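Galactofuranose-binding protein YtfQ (Escherichia coli, PDB 2VK2) binds galactofuranose, in both its alpha and beta forms, in the periplasm for uptake by the ABC transporter YtfQRT-YjfF. Local coordinates at residues 119-124 against 155-160; 234-239 against 280-285. All coordinates share one frame; numbering follows the deposited sequence.

Contact 1: residues 119-124 against 155-160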
loop_
_atom_site.group_PDB
_atom_site.type_symbol
_atom_site.label_atom_id
_atom_site.label_comp_id
_atom_site.label_asym_id
_atom_site.label_seq_id
_atom_site.Cartn_x
_atom_site.Cartn_y
_atom_site.Cartn_z
ATOM N N TRP A 119 11.157 12.833 7.470
ATOM C CA TRP A 119 10.357 14.049 7.552
ATOM C C TRP A 119 10.046 14.389 9.010
ATOM O O TRP A 119 10.201 15.537 9.431
ATOM C CB TRP A 119 9.059 13.919 6.744
ATOM C CG TRP A 119 8.094 14.998 7.098
ATOM C CD1 TRP A 119 8.091 16.277 6.634
ATOM C CD2 TRP A 119 7.024 14.909 8.044
ATOM N NE1 TRP A 119 7.074 16.989 7.221
ATOM C CE2 TRP A 119 6.402 16.173 8.089
ATOM C CE3 TRP A 119 6.524 13.881 8.850
ATOM C CZ2 TRP A 119 5.306 16.434 8.910
ATOM C CZ3 TRP A 119 5.435 14.142 9.663
ATOM C CH2 TRP A 119 4.838 15.409 9.686
ATOM N N LEU A 120 9.616 13.390 9.777
ATOM C CA LEU A 120 9.245 13.598 11.176
ATOM C C LEU A 120 10.425 14.059 12.025
ATOM O O LEU A 120 10.282 14.965 12.847
ATOM C CB LEU A 120 8.645 12.320 11.773
ATOM C CG LEU A 120 8.156 12.439 13.220
ATOM C CD1 LEU A 120 6.987 13.413 13.327
ATOM C CD2 LEU A 120 7.772 11.073 13.759
ATOM N N VAL A 121 11.585 13.441 11.825
ATOM C CA VAL A 121 12.794 13.826 12.553
ATOM C C VAL A 121 13.079 15.316 12.363
ATOM O O VAL A 121 13.347 16.032 13.333
ATOM C CB VAL A 121 14.017 12.989 12.107
ATOM C CG1 VAL A 121 15.305 13.546 12.706
ATOM C CG2 VAL A 121 13.839 11.534 12.505
ATOM N N LYS A 122 13.010 15.781 11.118
ATOM C CA LYS A 122 13.224 17.196 10.813
ATOM C C LYS A 122 12.117 18.079 11.390
ATOM O O LYS A 122 12.393 19.156 11.928
ATOM C CB LYS A 122 13.318 17.408 9.300
ATOM C CG LYS A 122 14.595 16.885 8.677
ATOM C CD LYS A 122 14.543 16.958 7.163
ATOM N N GLU A 123 10.872 17.624 11.281
ATOM C CA GLU A 123 9.710 18.394 11.732
ATOM C C GLU A 123 9.751 18.688 13.232
ATOM O O GLU A 123 9.543 19.829 13.648
ATOM C CB GLU A 123 8.418 17.651 11.372
ATOM C CG GLU A 123 7.120 18.357 11.773
ATOM C CD GLU A 123 6.849 19.627 10.984
ATOM O OE1 GLU A 123 7.377 19.772 9.860
ATOM O OE2 GLU A 123 6.091 20.478 11.493
ATOM N N VAL A 124 10.012 17.671 14.048
ATOM C CA VAL A 124 10.002 17.865 15.502
ATOM C C VAL A 124 11.325 18.427 16.040
ATOM O O VAL A 124 11.361 18.957 17.150
ATOM C CB VAL A 124 9.585 16.588 16.266
ATOM C CG1 VAL A 124 8.230 16.106 15.767
ATOM C CG2 VAL A 124 10.638 15.496 16.149
ATOM N N LYS A 155 15.647 6.050 14.461
ATOM C CA LYS A 155 16.510 5.375 15.441
ATOM C C LYS A 155 17.495 6.318 16.139
ATOM O O LYS A 155 17.730 6.188 17.343
ATOM C CB LYS A 155 17.278 4.222 14.784
ATOM C CG LYS A 155 17.731 3.143 15.758
ATOM C CD LYS A 155 16.590 2.200 16.120
ATOM C CE LYS A 155 17.029 1.144 17.121
ATOM N NZ LYS A 155 17.382 1.735 18.441
ATOM N N ASN A 156 18.062 7.261 15.391
ATOM C CA ASN A 156 19.016 8.225 15.950
ATOM C C ASN A 156 18.342 9.489 16.506
ATOM O O ASN A 156 19.013 10.485 16.780
ATOM C CB ASN A 156 20.067 8.606 14.900
ATOM C CG ASN A 156 21.322 9.218 15.516
ATOM O OD1 ASN A 156 21.807 8.763 16.552
ATOM N ND2 ASN A 156 21.850 10.257 14.878
ATOM N N ALA A 157 17.020 9.440 16.665
ATOM C CA ALA A 157 16.248 10.529 17.253
ATOM C C ALA A 157 15.428 9.968 18.413
ATOM O O ALA A 157 14.217 9.795 18.293
ATOM C CB ALA A 157 15.340 11.162 16.202
ATOM N N PRO A 158 16.089 9.669 19.548
ATOM C CA PRO A 158 15.406 9.019 20.671
ATOM C C PRO A 158 14.345 9.890 21.354
ATOM O O PRO A 158 13.579 9.393 22.182
ATOM C CB PRO A 158 16.551 8.679 21.631
ATOM C CG PRO A 158 17.614 9.646 21.313
ATOM C CD PRO A 158 17.511 9.919 19.844
ATOM N N ASN A 159 14.378 11.175 21.087
ATOM C CA ASN A 159 13.236 12.048 21.373
ATOM C C ASN A 159 11.931 11.546 20.738
ATOM O O ASN A 159 10.843 11.850 21.229
ATOM C CB ASN A 159 13.519 13.501 20.945
ATOM C CG ASN A 159 13.706 13.664 19.438
ATOM O OD1 ASN A 159 14.530 12.980 18.825
ATOM N ND2 ASN A 159 12.927 14.550 18.833
ATOM N N ILE A 160 11.946 10.808 19.659
ATOM C CA ILE A 160 10.781 10.185 19.042
ATOM C C ILE A 160 10.643 8.756 19.566
ATOM O O ILE A 160 11.587 7.963 19.489
ATOM C CB ILE A 160 10.902 10.168 17.506
ATOM C CG1 ILE A 160 11.103 11.591 16.978
ATOM C CG2 ILE A 160 9.667 9.532 16.874
ATOM C CD1 ILE A 160 11.436 11.661 15.501
HETATM O O HOH W 1 13.946 15.157 15.918
#

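Contact 2: residues 234-239 against 280-285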
loop_
_atom_site.group_PDB
_atom_site.type_symbol
_atom_site.label_atom_id
_atom_site.label_comp_id
_atom_site.label_asym_id
_atom_site.label_seq_id
_atom_site.Cartn_x
_atom_site.Cartn_y
_atom_site.Cartn_z
ATOM N N LYS A 234 -6.815 16.602 0.117
ATOM C CA LYS A 234 -7.933 17.401 0.621
ATOM C C LYS A 234 -7.744 17.712 2.104
ATOM O O LYS A 234 -7.982 18.839 2.540
ATOM C CB LYS A 234 -9.264 16.680 0.394
ATOM C CG LYS A 234 -9.649 16.574 -1.068
ATOM C CD LYS A 234 -11.033 15.992 -1.250
ATOM C CE LYS A 234 -11.391 15.915 -2.721
ATOM N NZ LYS A 234 -12.815 15.544 -2.940
ATOM N N ALA A 235 -7.298 16.722 2.874
ATOM C CA ALA A 235 -7.013 16.925 4.290
ATOM C C ALA A 235 -5.888 17.939 4.487
ATOM O O ALA A 235 -5.982 18.812 5.350
ATOM C CB ALA A 235 -6.660 15.606 4.952
ATOM N N MET A 236 -4.834 17.835 3.680
ATOM C CA MET A 236 -3.731 18.797 3.739
ATOM C C MET A 236 -4.207 20.221 3.467
ATOM O O MET A 236 -3.796 21.160 4.149
ATOM C CB MET A 236 -2.636 18.445 2.734
ATOM C CG MET A 236 -1.817 17.223 3.099
ATOM S SD MET A 236 -0.503 16.967 1.903
ATOM C CE MET A 236 0.147 15.393 2.456
ATOM N N MET A 237 -5.069 20.378 2.468
ATOM C CA MET A 237 -5.592 21.699 2.114
ATOM C C MET A 237 -6.447 22.307 3.232
ATOM O O MET A 237 -6.513 23.530 3.363
ATOM C CB MET A 237 -6.372 21.619 0.803
ATOM C CG MET A 237 -5.471 21.378 -0.397
ATOM S SD MET A 237 -6.368 20.923 -1.884
ATOM C CE MET A 237 -7.138 22.484 -2.300
ATOM N N ASP A 238 -7.081 21.457 4.040
ATOM C CA ASP A 238 -7.831 21.900 5.220
ATOM C C ASP A 238 -6.965 22.026 6.476
ATOM O O ASP A 238 -7.477 22.354 7.549
ATOM C CB ASP A 238 -8.997 20.942 5.506
ATOM C CG ASP A 238 -10.139 21.094 4.521
ATOM O OD1 ASP A 238 -10.240 22.154 3.866
ATOM O OD2 ASP A 238 -10.948 20.149 4.408
ATOM N N GLY A 239 -5.666 21.763 6.349
ATOM C CA GLY A 239 -4.730 21.896 7.466
ATOM C C GLY A 239 -4.733 20.732 8.442
ATOM O O GLY A 239 -4.207 20.854 9.549
ATOM N N TYR A 280 5.169 14.162 -0.353
ATOM C CA TYR A 280 4.394 15.366 -0.619
ATOM C C TYR A 280 3.883 15.975 0.678
ATOM O O TYR A 280 3.428 15.267 1.581
ATOM C CB TYR A 280 3.239 15.055 -1.568
ATOM C CG TYR A 280 3.701 14.818 -2.986
ATOM C CD1 TYR A 280 4.201 15.862 -3.759
ATOM C CD2 TYR A 280 3.653 13.548 -3.555
ATOM C CE1 TYR A 280 4.636 15.652 -5.057
ATOM C CE2 TYR A 280 4.085 13.330 -4.856
ATOM C CZ TYR A 280 4.575 14.385 -5.601
ATOM O OH TYR A 280 5.004 14.177 -6.891
ATOM N N LEU A 281 3.976 17.300 0.751
ATOM C CA LEU A 281 3.561 18.080 1.910
ATOM C C LEU A 281 2.473 19.063 1.461
ATOM O O LEU A 281 2.213 19.176 0.267
ATOM C CB LEU A 281 4.774 18.814 2.493
ATOM C CG LEU A 281 5.978 17.925 2.833
ATOM C CD1 LEU A 281 7.153 18.765 3.309
ATOM C CD2 LEU A 281 5.619 16.872 3.877
ATOM N N PRO A 282 1.815 19.758 2.412
ATOM C CA PRO A 282 0.684 20.625 2.054
ATOM C C PRO A 282 0.956 21.697 0.994
ATOM O O PRO A 282 0.028 22.092 0.293
ATOM C CB PRO A 282 0.311 21.269 3.393
ATOM C CG PRO A 282 0.726 20.251 4.403
ATOM C CD PRO A 282 2.026 19.734 3.869
ATOM N N ASP A 283 2.203 22.145 0.864
ATOM C CA ASP A 283 2.548 23.177 -0.123
ATOM C C ASP A 283 2.318 22.745 -1.579
ATOM O O ASP A 283 2.209 23.596 -2.460
ATOM C CB ASP A 283 3.995 23.656 0.066
ATOM C CG ASP A 283 5.022 22.578 -0.243
ATOM O OD1 ASP A 283 4.746 21.389 0.016
ATOM O OD2 ASP A 283 6.115 22.925 -0.740
ATOM N N THR A 284 2.242 21.438 -1.826
ATOM C CA THR A 284 1.971 20.909 -3.168
ATOM C C THR A 284 0.639 20.156 -3.261
ATOM O O THR A 284 0.350 19.536 -4.286
ATOM C CB THR A 284 3.096 19.953 -3.612
ATOM O OG1 THR A 284 3.172 18.849 -2.704
ATOM C CG2 THR A 284 4.435 20.676 -3.642
ATOM N N ALA A 285 -0.172 20.217 -2.205
ATOM C CA ALA A 285 -1.394 19.406 -2.106
ATOM C C ALA A 285 -2.405 19.698 -3.210
ATOM O O ALA A 285 -2.968 18.776 -3.802
ATOM C CB ALA A 285 -2.042 19.589 -0.738
#

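Contact 1: residues 119-124 against 155-160
I160 meets V121 and V124 mainly with CD1, and L120 with CG2 as well as CD1. Its CD1 lies 3.8 Å from V121 CG2, the two side chains crossing at about a right angle, and also reaches V124 CG2 at 4.0 Å. CG2 of I160, anti to its backbone N, turns to L120 CD2 at 4.0 Å. A157 adds its CB, 4.0 Å from V121 CG2, so that this one valine methyl touches both ends of the type I turn A157–I160. N159 ND2 packs 3.7 Å from V124 CG2. An alanine in place of I160 would probably leave a gap among the three helix side chains and remove most of the apolar contact.

The polar part runs through the same ND2. It donates to a water at 3.1 Å; that water donates in turn to V121 O at 2.8 Å, linking the turn to the helix backbone. ND2 also bonds to K127 O. V131 of strand 129-135 lies against both L120 and I160. The arrangement belongs to an alpha/beta domain of a periplasmic sugar-binding protein of solute-binding protein family 2, the C-terminal end of helix 109-124 packing on the start of outermost strand 160-167.

Contact 2: residues 234-239 against 280-285
M236 reaches across to the 280-285 segment with an extended side chain, whose successive atoms meet successive parts of the opposing segment. CG stands anti to the carbonyl carbon (chi1 -72°), and beyond it the chain runs extended to its end. At its root, CB rests 3.7 Å from A285 CB. The P282 ring crosses this side chain at about a right angle, its CB lying 4.1 Å from M236 CB and its CG near M236 CG. Farther out, SD lies beside the peptide joining L281 to P282, at 3.7 Å from P282 N, and the terminal CE comes to 3.4 Å from Y280 O. The methionine thus follows the backbone from the first turn of helix 285-291 back to the end of strand 278-280.

M237, one residue on, approaches A285 from another side: its CG is 3.9 Å from A285 CB, so A285 CB touches both methionines, from directions roughly at right angles to each other. M237 also touches K286 and L289 of helix 285-291. M236 also touches A241 and S244, the latter in strand 243-246 and hydrogen-bonded through its backbone to Y280.

Across the two segments the contact is made by methylene, methyl and ring groups packed together, and by the sulfur and terminal methyl of M236 lying against peptide atoms. With no hydrogen bonds between the segments, the pairing rests on complementary shape rather than on directed bonds.

Both contacts belong to the domain built on the mixed sheet, and their centres are 21 Å apart. Both segments of contact 1 precede those of contact 2 in the sequence. Each lies by an outermost strand of that sheet: contact 1 leads into 160-167, and contact 2 leaves 278-280, which runs antiparallel to 243-246. They nevertheless meet directly, W119 NE1 packing 3.6 Å from L281 CD2, so helix 109-124 touches the loop after strand 278-280. Contact 1 is remote from the sugar-binding residues, and in contact 2 the Y280 side chain is about 14 Å from the bound galactofuranose. Both therefore concern the framework of one domain rather than the sugar pocket itself.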